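Proteasome assembly chaperone family protein (Pyrococcus furiosus, PDB 3VR0) probably acts as an archaeal proteasome activator (PbaB), related in sequence to the chaperones that assist proteasome assembly. Local coordinates at residues Ile30-Ile36 with Arg100-Val105; His52-Leu57 with Ile239-Leu244. All coordinates share one frame; numbering follows the deposited sequence.

Interaction 1: residues Ile30-Ile36 with Arg100-Val105; sequences IYDPIFI and RDLIIV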
loop_
_atom_site.group_PDB
_atom_site.type_symbol
_atom_site.label_atom_id
_atom_site.label_comp_id
_atom_site.label_asym_id
_atom_site.label_seq_id
_atom_site.Cartn_x
_atom_site.Cartn_y
_atom_site.Cartn_z
ATOM N N ILE C 30 34.462 1.546 -18.868
ATOM C CA ILE C 30 34.318 2.933 -18.477
ATOM C C ILE C 30 34.842 3.090 -17.120
ATOM O O ILE C 30 34.874 2.133 -16.373
ATOM C CB ILE C 30 32.852 3.429 -18.522
ATOM C CG1 ILE C 30 31.907 2.659 -17.523
ATOM C CG2 ILE C 30 32.403 3.420 -19.950
ATOM C CD1 ILE C 30 30.376 2.922 -17.805
ATOM N N TYR C 31 35.258 4.288 -16.770
ATOM C CA TYR C 31 35.634 4.477 -15.397
ATOM C C TYR C 31 35.337 5.845 -14.827
ATOM O O TYR C 31 35.427 6.849 -15.508
ATOM C CB TYR C 31 37.112 4.128 -15.158
ATOM C CG TYR C 31 37.324 3.982 -13.661
ATOM C CD1 TYR C 31 36.435 3.182 -12.909
ATOM C CD2 TYR C 31 38.340 4.711 -12.981
ATOM C CE1 TYR C 31 36.575 3.043 -11.541
ATOM C CE2 TYR C 31 38.479 4.591 -11.571
ATOM C CZ TYR C 31 37.577 3.748 -10.872
ATOM O OH TYR C 31 37.654 3.577 -9.511
ATOM N N ASP C 32 34.980 5.843 -13.543
ATOM C CA ASP C 32 34.621 7.042 -12.810
ATOM C C ASP C 32 33.599 7.837 -13.620
ATOM O O ASP C 32 33.742 9.030 -13.738
ATOM C CB ASP C 32 35.876 7.912 -12.560
ATOM C CG ASP C 32 35.624 9.043 -11.569
ATOM O OD1 ASP C 32 34.657 8.959 -10.784
ATOM O OD2 ASP C 32 36.402 10.028 -11.564
ATOM N N PRO C 33 32.577 7.170 -14.176
ATOM C CA PRO C 33 31.666 7.931 -15.005
ATOM C C PRO C 33 30.772 8.879 -14.201
ATOM O O PRO C 33 30.679 8.796 -12.945
ATOM C CB PRO C 33 30.846 6.851 -15.688
ATOM C CG PRO C 33 30.871 5.688 -14.712
ATOM C CD PRO C 33 32.145 5.765 -13.999
ATOM N N ILE C 34 30.149 9.815 -14.898
ATOM C CA ILE C 34 29.127 10.625 -14.262
ATOM C C ILE C 34 27.825 9.906 -14.601
ATOM O O ILE C 34 27.637 9.485 -15.753
ATOM C CB ILE C 34 29.155 12.105 -14.746
ATOM C CG1 ILE C 34 30.450 12.817 -14.243
ATOM C CG2 ILE C 34 27.880 12.877 -14.274
ATOM C CD1 ILE C 34 30.724 14.174 -14.901
ATOM N N PHE C 35 26.971 9.722 -13.583
ATOM C CA PHE C 35 25.638 9.147 -13.765
ATOM C C PHE C 35 24.603 10.222 -14.075
ATOM O O PHE C 35 24.317 11.070 -13.253
ATOM C CB PHE C 35 25.275 8.386 -12.470
ATOM C CG PHE C 35 23.941 7.666 -12.495
ATOM C CD1 PHE C 35 23.417 7.163 -13.661
ATOM C CD2 PHE C 35 23.244 7.423 -11.282
ATOM C CE1 PHE C 35 22.197 6.478 -13.673
ATOM C CE2 PHE C 35 22.011 6.742 -11.299
ATOM C CZ PHE C 35 21.493 6.274 -12.479
ATOM N N ILE C 36 23.974 10.155 -15.223
ATOM C CA ILE C 36 23.009 11.140 -15.590
ATOM C C ILE C 36 21.596 10.552 -15.647
ATOM O O ILE C 36 21.385 9.515 -16.304
ATOM C CB ILE C 36 23.315 11.736 -16.977
ATOM C CG1 ILE C 36 24.729 12.328 -16.998
ATOM C CG2 ILE C 36 22.312 12.898 -17.321
ATOM C CD1 ILE C 36 25.067 12.915 -18.335
ATOM N N ARG C 100 34.519 13.144 -19.230
ATOM C CA ARG C 100 34.223 11.984 -18.371
ATOM C C ARG C 100 33.414 11.000 -19.177
ATOM O O ARG C 100 32.689 11.395 -20.068
ATOM C CB ARG C 100 33.509 12.406 -17.074
ATOM C CG ARG C 100 34.381 13.307 -16.167
ATOM C CD ARG C 100 35.261 12.529 -15.230
ATOM N NE ARG C 100 34.480 11.884 -14.173
ATOM C CZ ARG C 100 33.948 12.508 -13.116
ATOM N NH1 ARG C 100 34.098 13.827 -12.915
ATOM N NH2 ARG C 100 33.264 11.803 -12.233
ATOM N N ASP C 101 33.635 9.721 -18.946
ATOM C CA ASP C 101 32.669 8.703 -19.325
ATOM C C ASP C 101 31.256 8.974 -18.664
ATOM O O ASP C 101 31.178 9.572 -17.550
ATOM C CB ASP C 101 33.167 7.361 -18.814
ATOM C CG ASP C 101 34.496 6.898 -19.489
ATOM O OD1 ASP C 101 34.868 7.410 -20.582
ATOM O OD2 ASP C 101 35.161 6.040 -18.884
ATOM N N LEU C 102 30.188 8.490 -19.332
ATOM C CA LEU C 102 28.810 8.676 -18.858
ATOM C C LEU C 102 28.066 7.374 -18.745
ATOM O O LEU C 102 28.267 6.466 -19.567
ATOM C CB LEU C 102 27.994 9.616 -19.757
ATOM C CG LEU C 102 28.716 10.968 -19.986
ATOM C CD1 LEU C 102 28.017 11.814 -21.030
ATOM C CD2 LEU C 102 28.898 11.722 -18.644
ATOM N N ILE C 103 27.199 7.313 -17.721
ATOM C CA ILE C 103 26.049 6.402 -17.703
ATOM C C ILE C 103 24.778 7.274 -17.664
ATOM O O ILE C 103 24.663 8.210 -16.827
ATOM C CB ILE C 103 26.075 5.485 -16.437
ATOM C CG1 ILE C 103 27.384 4.693 -16.378
ATOM C CG2 ILE C 103 24.776 4.536 -16.357
ATOM C CD1 ILE C 103 27.530 3.836 -15.140
ATOM N N ILE C 104 23.824 6.940 -18.530
ATOM C CA ILE C 104 22.627 7.700 -18.644
ATOM C C ILE C 104 21.456 6.742 -18.489
ATOM O O ILE C 104 21.399 5.731 -19.155
ATOM C CB ILE C 104 22.526 8.460 -20.009
ATOM C CG1 ILE C 104 23.736 9.366 -20.212
ATOM C CG2 ILE C 104 21.183 9.284 -20.071
ATOM C CD1 ILE C 104 23.938 9.804 -21.701
ATOM N N VAL C 105 20.549 7.041 -17.567
ATOM C CA VAL C 105 19.364 6.198 -17.416
ATOM C C VAL C 105 18.156 6.985 -17.893
ATOM O O VAL C 105 18.048 8.179 -17.628
ATOM C CB VAL C 105 19.138 5.720 -15.937
ATOM C CG1 VAL C 105 18.905 6.904 -14.967
ATOM C CG2 VAL C 105 17.983 4.737 -15.844
HETATM O O HOH W 1 35.548 9.026 -16.579
#
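Two neighbouring parallel strands in the middle of the large mixed sheet meet where Ile-34 to Ile-36 run beside Leu-102 to Ile-104. Ile-34 and Ile-36 each turn both N-H and C=O to the partner strand: Ile-34 N donates to Asp-101 O (2.9 Å) and Ile-34 O accepts from Ile-103 N, while Ile-36 bonds Ile-103 O and Val-105 N in the same way. Side-chain bonds tie down the lead-in. Bends at chi2 (-87°) and chi3 fold the Arg-100 side chain back across Asp-32 to Ile-34, where Arg-100 NE (3.0 Å) and NH2 (3.2 Å) both grip Asp-32 O, which lies in the guanidinium plane. Ile-34 CG1 rests on one guanidinium face, 3.6 Å from Arg-100 NH2. Asp-32 OD2 lies over the opposite face, while OD1 reaches Arg-100 NH2 in a long salt bridge; the stronger partner of OD1 is Arg-136. Asp-101 presents the anti lone pair of OD2 to Tyr-31 N at 2.7 Å in a nearly straight bond (164°), and its OD1 takes the N-H of Ser-94. Ile-103 spreads its branches: CD1 lies 3.8 Å from Pro-33 CG, CG1 meets Ile-30 CD1 and CG2 meets Phe-35 CD1, while Phe-35 CE1 sits 3.6 Å from Val-105 CG1. Phe-35, Ile-103 and Val-105 pack on Phe-89 of strand 87-92. On the reverse face, Ile-36, Leu-102 and Ile-104 lie against helix 45-57, while outer edges of the pair bond to strands 137-145 and 87-92.

Interaction 2: residues His52-Leu57 with Ile239-Leu244; sequences HLIQEL and IDMTAL
His-52 reaches across to the turn that starts the C-terminal helix; a chi1 of -172°, which sets CG opposite the backbone N, carries the ring out toward Asp-240 to Leu-244. Its CB lies 4.1 Å from Leu-244 CD1, and the same methyl comes to 3.7 Å from His-52 CD2. Leu-244 CG sits over one ring face in a CH-pi contact, 18° off the normal; on the opposite face Glu-56 CG, one helical turn further along, lies 3.4 Å above the plane near the rim. His-52 CD2 also has Met-241 SD beside it at the ring edge, and His-52 CE1 meets Ala-243 CB. At the tip His-52 NE2 donates to Asp-240 O at 2.8 Å (148°), with the oxygen close to the ring plane. The carbonyl thus held lies just before helix 242-256, part of a predicted coiled coil, whose N-cap position is Met-241. Asp-240 secures the same turn with its side chain: OD1 accepts from Thr-242 OG1 at 2.9 Å and, weakly, from Thr-242 N. A leucine in place of His-52 would probably leave Asp-240 O without this donor and let the approach to the helix shift. Beside the ring, Ile-239 lays CG2 against Glu-56 CG at 3.9 Å, and its CD1 meets Leu-57 CD2, the two side chains crossing at about a right angle. Leu-228 of helix 221-235 touches both His-52 and Met-241.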
loop_
_atom_site.group_PDB
_atom_site.type_symbol
_atom_site.label_atom_id
_atom_site.label_comp_id
_atom_site.label_asym_id
_atom_site.label_seq_id
_atom_site.Cartn_x
_atom_site.Cartn_y
_atom_site.Cartn_z
ATOM N N HIS C 52 17.788 12.868 -26.036
ATOM C CA HIS C 52 18.507 13.644 -27.012
ATOM C C HIS C 52 19.996 13.446 -26.798
ATOM O O HIS C 52 20.754 13.341 -27.756
ATOM C CB HIS C 52 18.170 15.132 -26.935
ATOM C CG HIS C 52 18.758 15.912 -28.061
ATOM N ND1 HIS C 52 18.508 15.601 -29.383
ATOM C CD2 HIS C 52 19.615 16.956 -28.076
ATOM C CE1 HIS C 52 19.176 16.433 -30.164
ATOM N NE2 HIS C 52 19.844 17.275 -29.395
ATOM N N LEU C 53 20.407 13.390 -25.534
ATOM C CA LEU C 53 21.804 13.159 -25.227
ATOM C C LEU C 53 22.232 11.751 -25.667
ATOM O O LEU C 53 23.276 11.598 -26.287
ATOM C CB LEU C 53 22.124 13.443 -23.768
ATOM C CG LEU C 53 23.572 13.341 -23.298
ATOM C CD1 LEU C 53 24.496 14.437 -23.925
ATOM C CD2 LEU C 53 23.555 13.442 -21.773
ATOM N N ILE C 54 21.417 10.742 -25.392
ATOM C CA ILE C 54 21.686 9.396 -25.886
ATOM C C ILE C 54 21.975 9.439 -27.391
ATOM O O ILE C 54 23.002 8.911 -27.848
ATOM C CB ILE C 54 20.503 8.397 -25.662
ATOM C CG1 ILE C 54 20.080 8.268 -24.179
ATOM C CG2 ILE C 54 20.762 7.057 -26.320
ATOM C CD1 ILE C 54 21.080 7.955 -23.331
ATOM N N GLN C 55 21.029 10.018 -28.137
ATOM C CA GLN C 55 21.082 10.055 -29.615
ATOM C C GLN C 55 22.283 10.766 -30.175
ATOM O O GLN C 55 22.935 10.232 -31.033
ATOM C CB GLN C 55 19.824 10.666 -30.235
ATOM C CG GLN C 55 18.598 9.827 -30.050
ATOM C CD GLN C 55 18.793 8.412 -30.596
ATOM O OE1 GLN C 55 18.694 7.424 -29.841
ATOM N NE2 GLN C 55 19.086 8.301 -31.914
ATOM N N GLU C 56 22.577 11.957 -29.675
ATOM C CA GLU C 56 23.679 12.750 -30.219
ATOM C C GLU C 56 25.051 12.163 -29.889
ATOM O O GLU C 56 26.003 12.352 -30.638
ATOM C CB GLU C 56 23.585 14.196 -29.748
ATOM C CG GLU C 56 22.293 14.882 -30.238
ATOM C CD GLU C 56 22.158 14.811 -31.774
ATOM O OE1 GLU C 56 23.154 15.129 -32.443
ATOM O OE2 GLU C 56 21.079 14.423 -32.295
ATOM N N LEU C 57 25.153 11.459 -28.765
ATOM C CA LEU C 57 26.421 10.914 -28.364
ATOM C C LEU C 57 26.565 9.500 -28.913
ATOM O O LEU C 57 27.620 8.890 -28.786
ATOM C CB LEU C 57 26.514 10.898 -26.843
ATOM C CG LEU C 57 26.726 12.215 -26.106
ATOM C CD1 LEU C 57 26.901 11.892 -24.672
ATOM C CD2 LEU C 57 27.928 13.030 -26.606
ATOM N N ILE C 239 26.687 19.784 -28.284
ATOM C CA ILE C 239 25.763 18.833 -28.842
ATOM C C ILE C 239 24.835 19.665 -29.680
ATOM O O ILE C 239 24.478 20.764 -29.283
ATOM C CB ILE C 239 25.079 18.020 -27.690
ATOM C CG1 ILE C 239 25.822 16.700 -27.511
ATOM C CG2 ILE C 239 23.662 17.682 -27.960
ATOM C CD1 ILE C 239 26.912 16.764 -26.507
ATOM N N ASP C 240 24.491 19.159 -30.848
ATOM C CA ASP C 240 23.570 19.846 -31.714
ATOM C C ASP C 240 22.140 19.754 -31.130
ATOM O O ASP C 240 21.589 18.665 -31.007
ATOM C CB ASP C 240 23.633 19.259 -33.144
ATOM C CG ASP C 240 22.816 20.064 -34.142
ATOM O OD1 ASP C 240 22.405 21.196 -33.784
ATOM O OD2 ASP C 240 22.567 19.576 -35.271
ATOM N N MET C 241 21.552 20.907 -30.805
ATOM C CA MET C 241 20.183 21.008 -30.238
ATOM C C MET C 241 19.025 21.133 -31.254
ATOM O O MET C 241 17.863 21.306 -30.863
ATOM C CB MET C 241 20.118 22.171 -29.237
ATOM C CG MET C 241 21.143 22.069 -28.113
ATOM S SD MET C 241 20.810 20.620 -27.031
ATOM C CE MET C 241 22.059 20.927 -25.812
ATOM N N THR C 242 19.342 21.007 -32.541
ATOM C CA THR C 242 18.368 21.210 -33.623
ATOM C C THR C 242 17.063 20.464 -33.405
ATOM O O THR C 242 15.989 21.076 -33.415
ATOM C CB THR C 242 18.947 20.817 -35.015
ATOM O OG1 THR C 242 20.055 21.671 -35.335
ATOM C CG2 THR C 242 17.880 20.936 -36.108
ATOM N N ALA C 243 17.144 19.153 -33.213
ATOM C CA ALA C 243 15.939 18.337 -33.165
ATOM C C ALA C 243 14.997 18.769 -32.027
ATOM O O ALA C 243 13.775 18.600 -32.132
ATOM C CB ALA C 243 16.285 16.876 -33.070
ATOM N N LEU C 244 15.557 19.350 -30.966
ATOM C CA LEU C 244 14.749 19.816 -29.845
ATOM C C LEU C 244 14.043 21.120 -30.220
ATOM O O LEU C 244 12.823 21.206 -30.076
ATOM C CB LEU C 244 15.571 19.953 -28.548
ATOM C CG LEU C 244 15.991 18.693 -27.745
ATOM C CD1 LEU C 244 16.923 19.041 -26.600
ATOM C CD2 LEU C 244 14.809 17.889 -27.233
#

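From the N terminus, 30-36 leads into strand 34-37, and helix 45-57 follows it directly, carrying 52-57. The chain then passes through strands 60-66, 73-76, 82-84 and 87-92 before 100-105 closes interaction 1 over 63 intervening residues. Interaction 2 closes much later, across 181 residues, when 239-244 returns to the helix. Since 52-57 falls inside the first loop and 239-244 beyond it, the two loops cross rather than nest. Their centres lie about 17 Å apart, yet Leu-53, Ile-54 and Leu-57 pack on Ile-36, Leu-102 and Ile-104, so helix 45-57 joins the central sheet to the root of helix 242-256.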